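Local coordinates for protein imidazolonepropionase (Unidentified, PDB 2Q09) that catalyses hydrolytic opening of imidazolone-5-propanoate to N-formimidoyl-L-glutamate, the third step of histidine degradation, in a metal-dependent amidohydrolase barrel, at residues L68-T73 with K128-E133; L122-V127 with E163-R168; V135-I140 with R356-Q361. All blocks are in the same frame, centred on the assembly; numbering follows the deposited sequence.

Contact 1 of 3, residues L68-T73 with K128-E133; sequences LIDCHT and KSLIRE. With FE (Fe (III) ion), chain B.
The metal-bearing first strand of the amidohydrolase barrel, 63-73, leans on helix 116-133 through Leu68 and Asp70, which meet Glu133 and Leu130. Leu68 CD1 lies 3.7 Å from Glu133 O, a carbonyl oxygen buried with no hydrogen-bonding partner in the model. A leucine is long enough to bridge from strand to helix backbone. Asp70 and Leu130 cross at about a right angle, and Asp70 OD1 faces the open end of the Leu130 fork, equally far from CD1 and CD2 (4.0 Å each). An acid is tolerated among these apolar groups because Ser316 OG bonds OD1 and Ser315 OG pairs with OD2, fixing the carboxylate's rotation. The strand carries the first histidine of the superfamily's His-x-His motif (His72, His74). Its trans chi1 (-179°) swings the ring out from the strand so that His72 NE2 binds the iron(III) at 2.2 Å; His74, His242, Asp317 and a water are further ligands. ND1 is held by Asp264, which limits ring rotation. Ser315 OG also bonds His72 O and so probably links it to Asp70, though one proton can fully serve only one acceptor at a time. Glu133 spends OE2 on Ser327 and OE1 on Leu328 N.

Contact 2 of 3, residues L122-V127 with E163-R168; sequences LALPRV and EALPIR
Leu165 projects from the chain just beyond helix 148-164 into a shallow apolar hollow on helix 116-133, the preceding outer helix of the TIM barrel. Val127 forms the floor of that hollow and Leu124, three residues earlier and so about one helical turn away, its flank; the CD1 methyl of Leu165 is the bump that enters it. It lies 3.6 Å from Val127 CG1 and 3.8 Å from Val127 CB. Leu124, crossing Leu165 obliquely, flanks it with CD2 3.9 Å from the same Leu165 CD1. Leucine suits the projecting part, since its extended chain (chi2 173°) carries a methyl away from the loop backbone. Valine suits the floor, being short enough to let that methyl approach both CB and CG1. Leu124 reaches out further, and it also packs on Leu161, so that it spans the last turn of helix 148-164 and its exit. Pro125 has no N-H to give to the preceding turn, and the helix is kinked there. On the loop side, Pro166 is the centre of an inverse gamma turn, with a weak bond from Ile167 N to Leu165 O. Beyond this turn Ile167 faces the same helix, and it rests in addition on Ile131 and on Val138 of strand 135-141. The beta-branched methyl of Ile167 extends the apolar patch past Leu165, its CG2 lying 4.1 Å from Val127 CG1.

Contact 3 of 3, residues V135-I140 with R356-Q361; sequences VTTVEI and RALGEQ
Leu358 CG stands beside its own backbone nitrogen (chi1 -60°), which aims the branched end at Thr137 and Glu139, two residues apart on one strand; Glu139, with CG trans to its nitrogen (chi1 -176°) and a sharp bend at chi2 (-106°), offers its aliphatic stem in return and turns its carboxylate away. The two leucine methyls divide the work. CD1 of Leu358 meets Thr137 CG2 at 3.8 Å, those two side chains sliding past each other in opposite directions; threonine suits the place by giving the leucine a methyl. CD2 of Leu358 lies 3.8 Å from Glu139 CB and 3.9 Å from Glu139 CG. Leu358 thus packs on the barrel-interior side of strand 135-141, the side carrying Thr137 and Glu139, and also touches Ile69 and Cys71 of strand 63-73 and Lys170 of strand 168-176. Glutamate fits because its stem and charged end serve different neighbours: OE2 is gripped by Lys141, Lys240 and Thr172 OG1, and the two lysines probably offset the buried negative charge. Leu358 is the C-cap residue of helix 352-357, which ends in a Schellman motif. Gly359, at C-prime, takes the positive phi easily, with Gly359 N bonded to Arg356 O at 2.9 Å and Glu360 N to Ala355 O.

In the fold
From the N terminus, strand 63-73 runs into the metal site, and four helices later contact 1 closes the first loop, when the end of helix 116-133 returns beside that strand. Contact 2 opens from the same helix before this closure and ends after helix 148-164, so it crosses contact 1. Contact 3 starts on strand 135-141, after contact 1 is complete but within the span of contact 2, which it also crosses; its far partner arrives more than 200 residues later, once the remaining barrel strands are laid down. Strand 135-141 unites all three: Thr136 bonds Leu68 through the backbone on one edge and Arg168 on the other.

Contact 1 of 3, residues L68-T73 with K128-E133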
# COMPACT_ATOMS: atom_id res chain seq x y z
N LEU A 68 -4.38 4.59 9.21
CA LEU A 68 -3.70 3.43 8.63
C LEU A 68 -3.31 3.70 7.18
O LEU A 68 -3.95 4.51 6.49
CB LEU A 68 -4.59 2.19 8.73
CG LEU A 68 -5.17 1.88 10.12
CD1 LEU A 68 -5.89 0.55 10.08
CD2 LEU A 68 -4.07 1.87 11.18
N ILE A 69 -2.26 3.03 6.74
CA ILE A 69 -1.75 3.19 5.39
C ILE A 69 -1.60 1.84 4.69
O ILE A 69 -0.93 0.95 5.22
CB ILE A 69 -0.38 3.90 5.44
CG1 ILE A 69 -0.52 5.23 6.18
CG2 ILE A 69 0.18 4.12 4.04
CD1 ILE A 69 0.80 5.94 6.45
N ASP A 70 -2.19 1.71 3.50
CA ASP A 70 -2.13 0.49 2.69
C ASP A 70 -1.24 0.88 1.51
O ASP A 70 -1.71 1.47 0.53
CB ASP A 70 -3.53 0.10 2.21
CG ASP A 70 -3.64 -1.36 1.80
OD1 ASP A 70 -4.76 -1.77 1.44
OD2 ASP A 70 -2.63 -2.09 1.85
N CYS A 71 0.04 0.54 1.60
CA CYS A 71 1.02 0.94 0.60
C CYS A 71 1.22 0.09 -0.65
O CYS A 71 2.17 0.33 -1.41
CB CYS A 71 2.38 1.13 1.28
SG CYS A 71 3.12 -0.42 1.98
N HIS A 72 0.35 -0.88 -0.89
CA HIS A 72 0.49 -1.73 -2.07
C HIS A 72 -0.84 -2.32 -2.51
O HIS A 72 -1.26 -3.36 -2.01
CB HIS A 72 1.49 -2.86 -1.76
CG HIS A 72 1.75 -3.78 -2.91
ND1 HIS A 72 3.02 -4.10 -3.33
CD2 HIS A 72 0.90 -4.49 -3.70
CE1 HIS A 72 2.95 -4.96 -4.33
NE2 HIS A 72 1.68 -5.22 -4.57
N THR A 73 -1.52 -1.65 -3.44
CA THR A 73 -2.77 -2.19 -3.94
C THR A 73 -2.93 -2.04 -5.45
O THR A 73 -2.26 -1.22 -6.08
CB THR A 73 -4.02 -1.56 -3.28
OG1 THR A 73 -4.43 -0.39 -4.01
CG2 THR A 73 -3.73 -1.16 -1.83
N LYS A 128 -14.14 2.65 -0.21
CA LYS A 128 -14.98 2.94 0.95
C LYS A 128 -14.81 1.90 2.05
O LYS A 128 -14.93 2.21 3.24
CB LYS A 128 -16.45 3.06 0.54
CG LYS A 128 -16.71 4.35 -0.25
CD LYS A 128 -18.17 4.54 -0.60
CE LYS A 128 -18.34 5.83 -1.39
NZ LYS A 128 -19.75 6.10 -1.77
N SER A 129 -14.53 0.66 1.66
CA SER A 129 -14.33 -0.38 2.67
C SER A 129 -13.02 -0.12 3.41
O SER A 129 -12.92 -0.35 4.62
CB SER A 129 -14.31 -1.76 2.03
OG SER A 129 -15.63 -2.20 1.76
N LEU A 130 -12.00 0.33 2.69
CA LEU A 130 -10.72 0.62 3.33
C LEU A 130 -10.90 1.82 4.25
O LEU A 130 -10.38 1.85 5.37
CB LEU A 130 -9.64 0.91 2.29
CG LEU A 130 -9.18 -0.26 1.42
CD1 LEU A 130 -8.08 0.20 0.47
CD2 LEU A 130 -8.65 -1.38 2.32
N ILE A 131 -11.65 2.82 3.78
CA ILE A 131 -11.90 4.03 4.57
C ILE A 131 -12.48 3.71 5.95
O ILE A 131 -11.98 4.20 6.97
CB ILE A 131 -12.86 4.99 3.81
CG1 ILE A 131 -12.07 5.86 2.81
CG2 ILE A 131 -13.55 5.95 4.79
CD1 ILE A 131 -11.01 5.14 2.04
N ARG A 132 -13.52 2.90 5.99
CA ARG A 132 -14.14 2.57 7.27
C ARG A 132 -13.27 1.71 8.19
O ARG A 132 -13.55 1.60 9.39
CB ARG A 132 -15.50 1.93 7.06
CG ARG A 132 -15.48 0.62 6.30
CD ARG A 132 -16.89 0.24 5.88
NE ARG A 132 -16.94 -1.11 5.34
CZ ARG A 132 -17.97 -1.61 4.67
NH1 ARG A 132 -19.05 -0.87 4.46
NH2 ARG A 132 -17.92 -2.85 4.22
N GLU A 133 -12.22 1.09 7.64
CA GLU A 133 -11.31 0.30 8.45
C GLU A 133 -10.29 1.23 9.09
O GLU A 133 -9.53 0.82 9.97
CB GLU A 133 -10.52 -0.71 7.61
CG GLU A 133 -11.30 -1.89 7.10
CD GLU A 133 -10.38 -3.06 6.74
OE1 GLU A 133 -9.28 -2.81 6.21
OE2 GLU A 133 -10.77 -4.22 6.98
FE FE B . 0.86 -6.43 -6.19
O HOH W 1 0.84 -8.87 -6.12

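Contact 2 of 3, residues L122-V127 with E163-R168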
# COMPACT_ATOMS: atom_id res chain seq x y z
N LEU A 122 -16.43 1.48 -10.26
CA LEU A 122 -16.12 0.14 -9.75
C LEU A 122 -15.20 0.20 -8.54
O LEU A 122 -15.27 -0.64 -7.64
CB LEU A 122 -15.45 -0.70 -10.84
CG LEU A 122 -16.36 -1.24 -11.95
CD1 LEU A 122 -15.51 -1.82 -13.07
CD2 LEU A 122 -17.29 -2.30 -11.36
N ALA A 123 -14.33 1.20 -8.52
CA ALA A 123 -13.37 1.36 -7.43
C ALA A 123 -13.91 2.05 -6.18
O ALA A 123 -13.40 1.83 -5.08
CB ALA A 123 -12.12 2.10 -7.94
N LEU A 124 -14.92 2.92 -6.35
CA LEU A 124 -15.49 3.64 -5.21
C LEU A 124 -15.81 2.75 -4.00
O LEU A 124 -15.28 2.96 -2.92
CB LEU A 124 -16.76 4.39 -5.62
CG LEU A 124 -16.57 5.70 -6.40
CD1 LEU A 124 -17.92 6.29 -6.79
CD2 LEU A 124 -15.78 6.68 -5.54
N PRO A 125 -16.68 1.74 -4.17
CA PRO A 125 -17.05 0.85 -3.06
C PRO A 125 -15.86 0.13 -2.42
O PRO A 125 -15.89 -0.19 -1.23
CB PRO A 125 -18.03 -0.12 -3.71
CG PRO A 125 -17.55 -0.17 -5.13
CD PRO A 125 -17.30 1.28 -5.43
N ARG A 126 -14.82 -0.13 -3.21
CA ARG A 126 -13.64 -0.80 -2.69
C ARG A 126 -12.90 0.15 -1.74
O ARG A 126 -12.52 -0.23 -0.63
CB ARG A 126 -12.73 -1.24 -3.83
CG ARG A 126 -13.40 -2.24 -4.79
CD ARG A 126 -12.58 -2.48 -6.07
NE ARG A 126 -13.35 -3.26 -7.04
CZ ARG A 126 -13.11 -3.29 -8.34
NH1 ARG A 126 -12.11 -2.58 -8.86
NH2 ARG A 126 -13.89 -4.02 -9.14
N VAL A 127 -12.69 1.38 -2.18
CA VAL A 127 -12.01 2.37 -1.35
C VAL A 127 -12.82 2.68 -0.10
O VAL A 127 -12.25 2.92 0.96
CB VAL A 127 -11.76 3.68 -2.11
CG1 VAL A 127 -11.06 4.70 -1.20
CG2 VAL A 127 -10.90 3.41 -3.34
N GLU A 163 -9.64 12.70 -5.04
CA GLU A 163 -10.33 13.98 -5.03
C GLU A 163 -11.78 13.83 -4.56
O GLU A 163 -12.31 14.71 -3.89
CB GLU A 163 -10.32 14.60 -6.43
CG GLU A 163 -8.99 15.21 -6.83
CD GLU A 163 -8.59 16.35 -5.91
OE1 GLU A 163 -8.13 16.07 -4.78
OE2 GLU A 163 -8.75 17.52 -6.31
N ALA A 164 -12.39 12.70 -4.91
CA ALA A 164 -13.78 12.46 -4.55
C ALA A 164 -14.02 11.92 -3.15
O ALA A 164 -15.11 12.09 -2.59
CB ALA A 164 -14.41 11.52 -5.58
N LEU A 165 -13.02 11.27 -2.56
CA LEU A 165 -13.17 10.69 -1.23
C LEU A 165 -12.15 11.27 -0.25
O LEU A 165 -11.09 11.75 -0.65
CB LEU A 165 -13.01 9.17 -1.30
CG LEU A 165 -14.00 8.41 -2.19
CD1 LEU A 165 -13.61 6.94 -2.28
CD2 LEU A 165 -15.41 8.54 -1.63
N PRO A 166 -12.47 11.23 1.06
CA PRO A 166 -11.57 11.75 2.09
C PRO A 166 -10.44 10.76 2.39
O PRO A 166 -10.40 10.14 3.45
CB PRO A 166 -12.50 11.94 3.28
CG PRO A 166 -13.43 10.76 3.16
CD PRO A 166 -13.73 10.74 1.65
N ILE A 167 -9.52 10.63 1.44
CA ILE A 167 -8.42 9.69 1.58
C ILE A 167 -7.27 10.13 0.68
O ILE A 167 -7.50 10.62 -0.43
CB ILE A 167 -8.93 8.26 1.21
CG1 ILE A 167 -8.01 7.17 1.78
CG2 ILE A 167 -9.08 8.14 -0.30
CD1 ILE A 167 -6.66 7.08 1.14
N ARG A 168 -6.03 9.96 1.14
CA ARG A 168 -4.87 10.34 0.34
C ARG A 168 -4.51 9.18 -0.59
O ARG A 168 -4.46 8.02 -0.17
CB ARG A 168 -3.67 10.67 1.24
CG ARG A 168 -3.91 11.83 2.20
CD ARG A 168 -2.72 12.02 3.13
NE ARG A 168 -2.99 12.97 4.20
CZ ARG A 168 -2.94 14.29 4.07
NH1 ARG A 168 -2.61 14.84 2.91
NH2 ARG A 168 -3.22 15.07 5.12

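Contact 3 of 3, residues V135-I140 with R356-Q361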
# COMPACT_ATOMS: atom_id res chain seq x y z
N VAL A 135 -8.21 3.35 6.97
CA VAL A 135 -7.14 3.66 6.03
C VAL A 135 -7.28 5.11 5.57
O VAL A 135 -8.33 5.50 5.06
CB VAL A 135 -7.16 2.74 4.80
CG1 VAL A 135 -6.07 3.14 3.82
CG2 VAL A 135 -6.95 1.28 5.24
N THR A 136 -6.24 5.91 5.75
CA THR A 136 -6.29 7.32 5.37
C THR A 136 -5.38 7.65 4.19
O THR A 136 -5.48 8.73 3.61
CB THR A 136 -5.94 8.22 6.57
OG1 THR A 136 -4.72 7.77 7.16
CG2 THR A 136 -7.06 8.16 7.61
N THR A 137 -4.50 6.72 3.85
CA THR A 137 -3.61 6.87 2.70
C THR A 137 -3.52 5.50 2.03
O THR A 137 -3.21 4.50 2.68
CB THR A 137 -2.18 7.30 3.09
OG1 THR A 137 -2.20 8.62 3.64
CG2 THR A 137 -1.27 7.28 1.86
N VAL A 138 -3.80 5.46 0.73
CA VAL A 138 -3.73 4.21 -0.01
C VAL A 138 -2.92 4.40 -1.28
O VAL A 138 -2.98 5.44 -1.92
CB VAL A 138 -5.16 3.69 -0.39
CG1 VAL A 138 -5.90 4.72 -1.24
CG2 VAL A 138 -5.05 2.37 -1.14
N GLU A 139 -2.12 3.39 -1.62
CA GLU A 139 -1.31 3.42 -2.84
C GLU A 139 -2.05 2.57 -3.87
O GLU A 139 -2.48 1.45 -3.58
CB GLU A 139 0.07 2.81 -2.58
CG GLU A 139 1.02 2.90 -3.78
CD GLU A 139 1.23 1.56 -4.48
OE1 GLU A 139 0.37 0.65 -4.33
OE2 GLU A 139 2.25 1.42 -5.18
N ILE A 140 -2.21 3.11 -5.08
CA ILE A 140 -2.91 2.41 -6.15
C ILE A 140 -2.02 2.33 -7.39
O ILE A 140 -1.48 3.34 -7.85
CB ILE A 140 -4.23 3.11 -6.50
CG1 ILE A 140 -5.12 3.19 -5.25
CG2 ILE A 140 -4.95 2.36 -7.62
CD1 ILE A 140 -6.43 3.95 -5.46
N ARG A 356 6.94 5.23 5.21
CA ARG A 356 8.28 5.24 4.63
C ARG A 356 8.29 4.58 3.25
O ARG A 356 8.97 5.05 2.34
CB ARG A 356 9.27 4.52 5.55
CG ARG A 356 10.74 4.60 5.09
CD ARG A 356 11.68 3.98 6.13
NE ARG A 356 11.69 4.76 7.37
CZ ARG A 356 12.38 5.89 7.54
NH1 ARG A 356 13.11 6.38 6.55
NH2 ARG A 356 12.31 6.53 8.69
N ALA A 357 7.54 3.49 3.11
CA ALA A 357 7.47 2.78 1.84
C ALA A 357 6.89 3.67 0.73
O ALA A 357 7.08 3.41 -0.45
CB ALA A 357 6.61 1.52 1.98
N LEU A 358 6.19 4.73 1.13
CA LEU A 358 5.60 5.65 0.17
C LEU A 358 6.38 6.97 0.14
O LEU A 358 5.95 7.93 -0.49
CB LEU A 358 4.13 5.93 0.52
CG LEU A 358 3.19 4.72 0.56
CD1 LEU A 358 1.78 5.16 0.92
CD2 LEU A 358 3.20 4.02 -0.80
N GLY A 359 7.51 6.99 0.83
CA GLY A 359 8.35 8.18 0.88
C GLY A 359 7.76 9.30 1.72
O GLY A 359 8.13 10.46 1.55
N GLU A 360 6.84 8.95 2.62
CA GLU A 360 6.20 9.94 3.46
C GLU A 360 6.60 9.85 4.94
O GLU A 360 5.88 10.33 5.81
CB GLU A 360 4.68 9.79 3.36
CG GLU A 360 4.10 10.09 1.97
CD GLU A 360 4.26 11.55 1.57
OE1 GLU A 360 4.01 12.43 2.41
OE2 GLU A 360 4.62 11.80 0.40
N GLN A 361 7.75 9.23 5.21
CA GLN A 361 8.22 9.06 6.58
C GLN A 361 8.22 10.35 7.41
O GLN A 361 7.99 10.31 8.62
CB GLN A 361 9.63 8.46 6.60
CG GLN A 361 10.67 9.28 5.83
CD GLN A 361 10.74 8.91 4.36
OE1 GLN A 361 9.75 8.49 3.77
NE2 GLN A 361 11.91 9.09 3.77